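Local coordinates for putative exported protein (Bacteroides fragilis NCTC 9343, PDB 3IEE) that is of unknown function but folds as an all-helical, probably exported and lipidated protein combining a DUF6845 region with a DUF3829-like C-terminal region, at residues A[40-43]-A[44-47]; A[133-136]-A[137-141]; A[170-173]-A[174-178]. All coordinates share one frame; numbering follows the deposited sequence.

Contact 1 (A[40-43]-A[44-47]); sequences MVKE and KDVN. With EDO (1,2-ethanediol), chain C.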
loop_
_atom_site.group_PDB
_atom_site.type_symbol
_atom_site.label_atom_id
_atom_site.label_comp_id
_atom_site.label_asym_id
_atom_site.label_seq_id
_atom_site.Cartn_x
_atom_site.Cartn_y
_atom_site.Cartn_z
HETATM N N MSE A 40 -5.875 -8.164 -0.661
HETATM C CA MSE A 40 -5.933 -8.708 0.699
HETATM C C MSE A 40 -6.124 -7.666 1.786
HETATM O O MSE A 40 -6.654 -8.012 2.834
HETATM C CB MSE A 40 -4.700 -9.536 1.038
HETATM C CG MSE A 40 -4.589 -10.798 0.218
HETATM SE SE MSE A 40 -6.077 -12.042 0.620
HETATM C CE MSE A 40 -7.354 -11.591 -0.799
ATOM N N VAL A 41 -5.634 -6.453 1.547
ATOM C CA VAL A 41 -5.940 -5.298 2.396
ATOM C C VAL A 41 -6.537 -4.194 1.534
ATOM O O VAL A 41 -5.818 -3.331 1.033
ATOM C CB VAL A 41 -4.714 -4.785 3.169
ATOM C CG1 VAL A 41 -5.173 -3.734 4.224
ATOM C CG2 VAL A 41 -3.934 -5.910 3.781
ATOM N N LYS A 42 -7.834 -4.283 1.311
ATOM C CA LYS A 42 -8.581 -3.230 0.621
ATOM C C LYS A 42 -8.983 -2.218 1.697
ATOM O O LYS A 42 -9.974 -2.411 2.373
ATOM C CB LYS A 42 -9.843 -3.792 -0.076
ATOM C CG LYS A 42 -9.629 -4.771 -1.245
ATOM C CD LYS A 42 -10.967 -5.408 -1.710
ATOM C CE LYS A 42 -10.775 -6.560 -2.718
ATOM N NZ LYS A 42 -12.023 -7.393 -2.868
ATOM N N GLU A 43 -8.212 -1.137 1.839
ATOM C CA GLU A 43 -8.343 -0.312 3.049
ATOM C C GLU A 43 -9.760 0.266 3.214
ATOM O O GLU A 43 -10.268 0.345 4.312
ATOM C CB GLU A 43 -7.343 0.830 3.046
ATOM C CG GLU A 43 -5.846 0.429 3.094
ATOM C CD GLU A 43 -5.279 -0.177 1.794
ATOM O OE1 GLU A 43 -5.882 -0.088 0.662
ATOM O OE2 GLU A 43 -4.169 -0.717 1.939
ATOM N N LYS A 44 -10.373 0.729 2.122
ATOM C CA LYS A 44 -11.744 1.250 2.251
ATOM C C LYS A 44 -12.789 0.176 2.661
ATOM O O LYS A 44 -13.747 0.502 3.393
ATOM C CB LYS A 44 -12.154 2.043 0.996
ATOM C CG LYS A 44 -11.669 3.525 1.078
ATOM C CD LYS A 44 -11.909 4.292 -0.240
ATOM C CE LYS A 44 -13.166 5.103 -0.255
ATOM N NZ LYS A 44 -13.222 5.854 -1.552
ATOM N N ASP A 45 -12.608 -1.071 2.202
ATOM C CA ASP A 45 -13.464 -2.196 2.588
ATOM C C ASP A 45 -13.273 -2.517 4.062
ATOM O O ASP A 45 -14.250 -2.728 4.799
ATOM C CB ASP A 45 -13.214 -3.447 1.755
ATOM C CG ASP A 45 -13.718 -3.313 0.304
ATOM O OD1 ASP A 45 -14.236 -2.245 -0.045
ATOM O OD2 ASP A 45 -13.589 -4.287 -0.475
ATOM N N VAL A 46 -12.016 -2.531 4.513
ATOM C CA VAL A 46 -11.767 -2.751 5.920
ATOM C C VAL A 46 -12.399 -1.646 6.789
ATOM O O VAL A 46 -13.036 -1.950 7.802
ATOM C CB VAL A 46 -10.257 -2.894 6.197
ATOM C CG1 VAL A 46 -9.978 -3.024 7.718
ATOM C CG2 VAL A 46 -9.673 -4.108 5.406
ATOM N N ASN A 47 -12.233 -0.376 6.389
ATOM C CA ASN A 47 -12.893 0.780 7.022
ATOM C C ASN A 47 -14.429 0.601 7.115
ATOM O O ASN A 47 -15.055 0.912 8.154
ATOM C CB ASN A 47 -12.633 2.065 6.221
ATOM C CG ASN A 47 -11.191 2.578 6.328
ATOM O OD1 ASN A 47 -10.415 2.083 7.136
ATOM N ND2 ASN A 47 -10.849 3.580 5.508
HETATM C C1 EDO C . -7.551 -0.403 6.809
HETATM O O1 EDO C . -7.609 1.044 6.809
HETATM C C2 EDO C . -6.294 -0.887 7.539
HETATM O O2 EDO C . -6.193 -2.323 7.502
#
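K42 and D45 meet at the start of helix 43-56, where the chain has just left helix 17-40 and turns into the next helix with K42 in the N-cap position. The tight part of this turn is its backbone core. The carbonyl O of K42 takes the N-H of V46 at 3.0 Å, and the O of E43 takes the N-H of N47 at 2.9 Å. These are the first i to i+4 bonds of the helix. V46 closes in on the same spot, its CG2 lying 3.5 Å from K42 O, while its other methyl, CG1, rests 3.7 Å from C1 of an ethanediol molecule. That diol, probably from the crystallisation liquor, gives its O1 hydroxyl to OD1 of N47 at 3.0 Å; the ND2 end of this buried amide is held by the carbonyl of A190.

The solvent side is loose only at its charged ends. CG of K42 stands anti to its own carbonyl carbon (chi1 -66°), and the extended chain beyond it passes across the D45 carboxylate, bringing the aliphatic CD to 3.1 Å from OD2, a short approach made by a lysine whose end is poorly fixed. The charges themselves stay apart: K42 NZ to D45 OD2 is 4.2 Å, too far for a salt bridge, and NZ is not placed with confidence. Both residues are partly exposed and touch a crystal neighbour.

E43 and K44 turn to partners elsewhere, E43 to K144 and K44 to D259, both through salt bridges. They tie the turn to helices 123-162 and 255-268 respectively, while V41 packs on L100 and V46 on F107, both of helix 87-119.

Contact 2 (A[133-136]-A[137-141]); sequences NYQL and STQMS. With EDO (1,2-ethanediol), chain C.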
loop_
_atom_site.group_PDB
_atom_site.type_symbol
_atom_site.label_atom_id
_atom_site.label_comp_id
_atom_site.label_asym_id
_atom_site.label_seq_id
_atom_site.Cartn_x
_atom_site.Cartn_y
_atom_site.Cartn_z
ATOM N N ASN A 133 -10.572 -6.040 16.590
ATOM C CA ASN A 133 -10.549 -5.845 15.144
ATOM C C ASN A 133 -9.907 -4.549 14.705
ATOM O O ASN A 133 -9.279 -4.531 13.646
ATOM C CB ASN A 133 -11.949 -6.022 14.514
ATOM C CG ASN A 133 -12.198 -7.444 14.008
ATOM O OD1 ASN A 133 -11.555 -8.400 14.437
ATOM N ND2 ASN A 133 -13.157 -7.594 13.098
ATOM N N TYR A 134 -9.986 -3.477 15.509
ATOM C CA TYR A 134 -9.212 -2.283 15.194
ATOM C C TYR A 134 -7.720 -2.626 15.170
ATOM O O TYR A 134 -6.999 -2.196 14.267
ATOM C CB TYR A 134 -9.438 -1.134 16.164
ATOM C CG TYR A 134 -10.785 -0.447 16.088
ATOM C CD1 TYR A 134 -11.269 0.102 14.885
ATOM C CD2 TYR A 134 -11.536 -0.284 17.252
ATOM C CE1 TYR A 134 -12.505 0.743 14.841
ATOM C CE2 TYR A 134 -12.777 0.360 17.229
ATOM C CZ TYR A 134 -13.246 0.873 16.029
ATOM O OH TYR A 134 -14.467 1.532 16.078
ATOM N N GLN A 135 -7.265 -3.397 16.153
ATOM C CA GLN A 135 -5.861 -3.819 16.218
ATOM C C GLN A 135 -5.431 -4.749 15.068
ATOM O O GLN A 135 -4.330 -4.610 14.550
ATOM C CB GLN A 135 -5.559 -4.490 17.568
ATOM C CG GLN A 135 -4.071 -4.844 17.768
ATOM C CD GLN A 135 -3.175 -3.609 17.701
ATOM O OE1 GLN A 135 -3.506 -2.577 18.277
ATOM N NE2 GLN A 135 -2.063 -3.702 16.974
ATOM N N LEU A 136 -6.283 -5.701 14.696
ATOM C CA LEU A 136 -6.014 -6.582 13.542
ATOM C C LEU A 136 -5.930 -5.786 12.256
ATOM O O LEU A 136 -5.063 -6.074 11.395
ATOM C CB LEU A 136 -7.087 -7.694 13.416
ATOM C CG LEU A 136 -7.005 -8.803 14.480
ATOM C CD1 LEU A 136 -8.193 -9.693 14.457
ATOM C CD2 LEU A 136 -5.707 -9.638 14.245
ATOM N N SER A 137 -6.787 -4.787 12.084
ATOM C CA SER A 137 -6.716 -3.915 10.917
ATOM C C SER A 137 -5.357 -3.215 10.803
ATOM O O SER A 137 -4.740 -3.136 9.718
ATOM C CB SER A 137 -7.786 -2.852 11.012
ATOM O OG SER A 137 -7.630 -1.973 9.928
ATOM N N THR A 138 -4.887 -2.676 11.914
ATOM C CA THR A 138 -3.575 -2.039 11.945
ATOM C C THR A 138 -2.435 -3.044 11.595
ATOM O O THR A 138 -1.549 -2.719 10.803
ATOM C CB THR A 138 -3.372 -1.332 13.335
ATOM O OG1 THR A 138 -4.068 -0.069 13.287
ATOM C CG2 THR A 138 -1.856 -1.128 13.644
ATOM N N GLN A 139 -2.524 -4.259 12.149
ATOM C CA GLN A 139 -1.566 -5.327 11.900
ATOM C C GLN A 139 -1.543 -5.692 10.429
ATOM O O GLN A 139 -0.457 -5.828 9.889
ATOM C CB GLN A 139 -1.867 -6.569 12.705
ATOM C CG GLN A 139 -1.523 -6.370 14.151
ATOM C CD GLN A 139 -2.007 -7.513 15.022
ATOM O OE1 GLN A 139 -2.322 -7.311 16.194
ATOM N NE2 GLN A 139 -2.048 -8.715 14.467
HETATM N N MSE A 140 -2.728 -5.889 9.826
HETATM C CA MSE A 140 -2.837 -6.237 8.364
HETATM C C MSE A 140 -2.090 -5.199 7.561
HETATM O O MSE A 140 -1.263 -5.514 6.686
HETATM C CB MSE A 140 -4.315 -6.352 7.923
HETATM C CG MSE A 140 -5.016 -7.574 8.533
HETATM SE SE MSE A 140 -6.943 -7.375 8.315
HETATM C CE MSE A 140 -6.982 -7.207 6.436
ATOM N N SER A 141 -2.301 -3.946 7.906
ATOM C CA SER A 141 -1.715 -2.871 7.131
ATOM C C SER A 141 -0.207 -2.809 7.342
ATOM O O SER A 141 0.553 -2.549 6.431
ATOM C CB SER A 141 -2.351 -1.553 7.522
ATOM O OG SER A 141 -3.627 -1.490 6.912
HETATM C C1 EDO C . -7.551 -0.403 6.809
HETATM O O1 EDO C . -7.609 1.044 6.809
HETATM C C2 EDO C . -6.294 -0.887 7.539
HETATM O O2 EDO C . -6.193 -2.323 7.502
HETATM O O HOH W 1 -7.091 0.289 13.329
#
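About two turns in the first half of the long helix 123-162 link N133 through L136 with S137 through M140 by four successive i to i+4 bonds: S137 N to N133 O, T138 N to Y134 O, Q139 N to Q135 O, and M140 N to L136 O. The last is the shortest, at 2.8 Å. Over it lies the selenomethionine side chain of M140, whose CG comes to 3.2 Å from L136 O.

Side chains meet chiefly around Q139. Its CG is anti to its carbonyl carbon (chi1 -73°) and the extended chain runs back along the helix, crossing Q135 at about a right angle. OE1 of Q139 touches CG of Q135 at 3.4 Å, and the two amide planes are 41° apart, a meeting of aliphatic stem and amide oxygen without pairing of the amides. Q135, modelled in two conformers, directs its own OE1 to R194. On the other flank of Q139, NE2 lies 3.8 Å from the CD2 methyl of L136, a leucine packed against A103 and N110 of helix 87-119. N133 hydrogen-bonds to that same helix, at F107 O and N110, whereas the Y134 hydroxyl reaches E54 of helix 43-56.

Two carbonyls here take a second donor. A water gives a proton to Y134 O at 2.7 Å and also bonds T138 OG1 at 3.0 Å, bridging neighbours one turn apart. S137 O, already bonded to S141 N, receives the O2 hydroxyl of an ethanediol molecule, probably from the crystallisation liquor, at 2.8 Å. Chemically, then, the helix bonds do not exhaust these oxygens: in this crystal they also accept a water and a diol hydroxyl, consistent with carbonyls that keep some accepting capacity, while L136 and M140 give the helix a greasy flank for packing.

Contact 3 (A[170-173]-A[174-178]); sequences AQIM and SVRKM. With EDO (1,2-ethanediol), chain B.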
loop_
_atom_site.group_PDB
_atom_site.type_symbol
_atom_site.label_atom_id
_atom_site.label_comp_id
_atom_site.label_asym_id
_atom_site.label_seq_id
_atom_site.Cartn_x
_atom_site.Cartn_y
_atom_site.Cartn_z
ATOM N N ALA A 170 17.455 6.594 -15.150
ATOM C CA ALA A 170 17.237 7.396 -13.921
ATOM C C ALA A 170 15.808 7.930 -13.809
ATOM O O ALA A 170 15.164 7.883 -12.720
ATOM C CB ALA A 170 18.251 8.570 -13.794
ATOM N N GLN A 171 15.295 8.445 -14.919
ATOM C CA GLN A 171 13.947 9.016 -14.950
ATOM C C GLN A 171 12.902 7.911 -14.694
ATOM O O GLN A 171 12.002 8.033 -13.847
ATOM C CB GLN A 171 13.689 9.748 -16.281
ATOM C CG GLN A 171 14.558 11.010 -16.497
ATOM C CD GLN A 171 16.001 10.764 -16.835
ATOM O OE1 GLN A 171 16.392 9.639 -17.159
ATOM N NE2 GLN A 171 16.824 11.840 -16.837
ATOM N N ILE A 172 13.041 6.797 -15.407
ATOM C CA ILE A 172 12.132 5.645 -15.234
ATOM C C ILE A 172 12.111 5.166 -13.759
ATOM O O ILE A 172 11.042 4.962 -13.148
ATOM C CB ILE A 172 12.510 4.484 -16.213
ATOM C CG1 ILE A 172 12.338 4.914 -17.672
ATOM C CG2 ILE A 172 11.635 3.234 -15.927
ATOM C CD1 ILE A 172 13.077 3.995 -18.692
HETATM N N MSE A 173 13.296 5.008 -13.175
HETATM C CA MSE A 173 13.425 4.576 -11.802
HETATM C C MSE A 173 12.814 5.557 -10.800
HETATM O O MSE A 173 12.103 5.128 -9.848
HETATM C CB MSE A 173 14.886 4.217 -11.500
HETATM C CG MSE A 173 15.330 2.947 -12.268
HETATM SE SE MSE A 173 17.178 2.475 -11.857
HETATM C CE MSE A 173 16.913 1.935 -10.010
ATOM N N SER A 174 12.991 6.869 -11.055
ATOM C CA SER A 174 12.391 7.891 -10.226
ATOM C C SER A 174 10.867 7.806 -10.257
ATOM O O SER A 174 10.241 7.946 -9.213
ATOM C CB SER A 174 12.784 9.319 -10.649
ATOM O OG SER A 174 12.244 9.642 -11.910
ATOM N N VAL A 175 10.270 7.621 -11.427
ATOM C CA VAL A 175 8.821 7.483 -11.505
ATOM C C VAL A 175 8.334 6.263 -10.719
ATOM O O VAL A 175 7.338 6.331 -9.968
ATOM C CB VAL A 175 8.326 7.367 -12.987
ATOM C CG1 VAL A 175 6.801 7.062 -13.034
ATOM C CG2 VAL A 175 8.685 8.645 -13.810
ATOM N N ARG A 176 9.020 5.125 -10.888
ATOM C CA ARG A 176 8.606 3.918 -10.191
ATOM C C ARG A 176 8.752 4.084 -8.684
ATOM O O ARG A 176 7.882 3.722 -7.955
ATOM C CB ARG A 176 9.384 2.700 -10.702
ATOM C CG ARG A 176 9.194 2.435 -12.190
ATOM C CD ARG A 176 10.149 1.356 -12.730
ATOM N NE ARG A 176 9.889 0.006 -12.145
ATOM C CZ ARG A 176 9.064 -0.923 -12.646
ATOM N NH1 ARG A 176 8.355 -0.696 -13.719
ATOM N NH2 ARG A 176 8.941 -2.114 -12.061
ATOM N N LYS A 177 9.814 4.740 -8.249
ATOM C CA LYS A 177 10.082 4.922 -6.822
ATOM C C LYS A 177 9.036 5.845 -6.212
ATOM O O LYS A 177 8.399 5.540 -5.191
ATOM C CB LYS A 177 11.476 5.480 -6.586
ATOM C CG LYS A 177 11.806 5.636 -5.118
ATOM C CD LYS A 177 11.871 4.316 -4.414
ATOM C CE LYS A 177 12.466 4.448 -2.998
ATOM N NZ LYS A 177 13.957 4.525 -3.090
HETATM N N MSE A 178 8.829 7.003 -6.835
HETATM C CA MSE A 178 7.860 7.956 -6.298
HETATM C C MSE A 178 6.420 7.470 -6.355
HETATM O O MSE A 178 5.604 7.759 -5.472
HETATM C CB MSE A 178 8.013 9.259 -7.026
HETATM C CG MSE A 178 9.324 9.912 -6.612
HETATM SE SE MSE A 178 9.484 11.789 -7.244
HETATM C CE MSE A 178 10.187 11.403 -8.885
HETATM C C1 EDO B . 8.576 -0.862 -8.449
HETATM O O1 EDO B . 7.848 -0.675 -9.654
HETATM C C2 EDO B . 9.341 -2.187 -8.460
HETATM O O2 EDO B . 10.275 -2.358 -9.540
#
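S174 folds its hydroxyl back onto the preceding turn, where OG donates to the carbonyl O of Q171 at 2.5 Å, a value so short that it may partly reflect the model. A chi1 of 67° puts OG between the serine's own backbone N and carbonyl carbon, and the hydroxyl comes to Q171 O from well off the C=O direction, at a C=O...OG angle of 121°. The same oxygen accepts V175 N at 3.0 Å in the ordinary helical manner, so two bonds grip it. CG2 of V175 adds a methyl contact with Q171 O at 3.4 Å.

One residue further on, R176 lies alongside I172, both side chains pointing the same way. Its CG is 3.3 Å from I172 O, and its CD is 4.0 Å from the I172 CG2 methyl. A bend at chi3 (65°) then swings the guanidinium out to an ethanediol molecule: NH2 donates to O2 at 2.9 Å, in plane at the edge, while O1 of the diol sits over one face.

All this lies on helix 169-189, within the DUF3829-like region, and the i to i+4 bonding continues through K177 N to M173 O.

In the next shell, S174 OG is also hydrogen-bonded to the hydroxyl of Y230, and V175 packs on Y230 and F233, both of helix 224-247. R176 NE forms a salt bridge with E159, on helix 123-162; OE2 of E159 is hydrogen-bonded to the diol as well. M173 packs beside it on E156, E159 and L160, and M178 is buried against L207 and A214 of helix 197-215.

Overall arrangement
Along the chain the contacts come in series: contact 1 at the start of helix 43-56, contact 2 in the first half of helix 123-162 and contact 3 near the start of helix 169-189. Contacts 1 and 2, with centres 10 Å apart, share the DUF6845 range and touch directly, V46 CG1 lying 3.4 Å from S137 OG; one ethanediol molecule bonds to both. Contact 3 belongs to the DUF3829-like range, on the opposite side of the chain's centre, its centre 27 Å from contact 1 and 31 Å from contact 2. Helix 123-162 carries contact 2, packs on contact 1 through S137 and S141, and farther along meets contact 3 through E156 and E159.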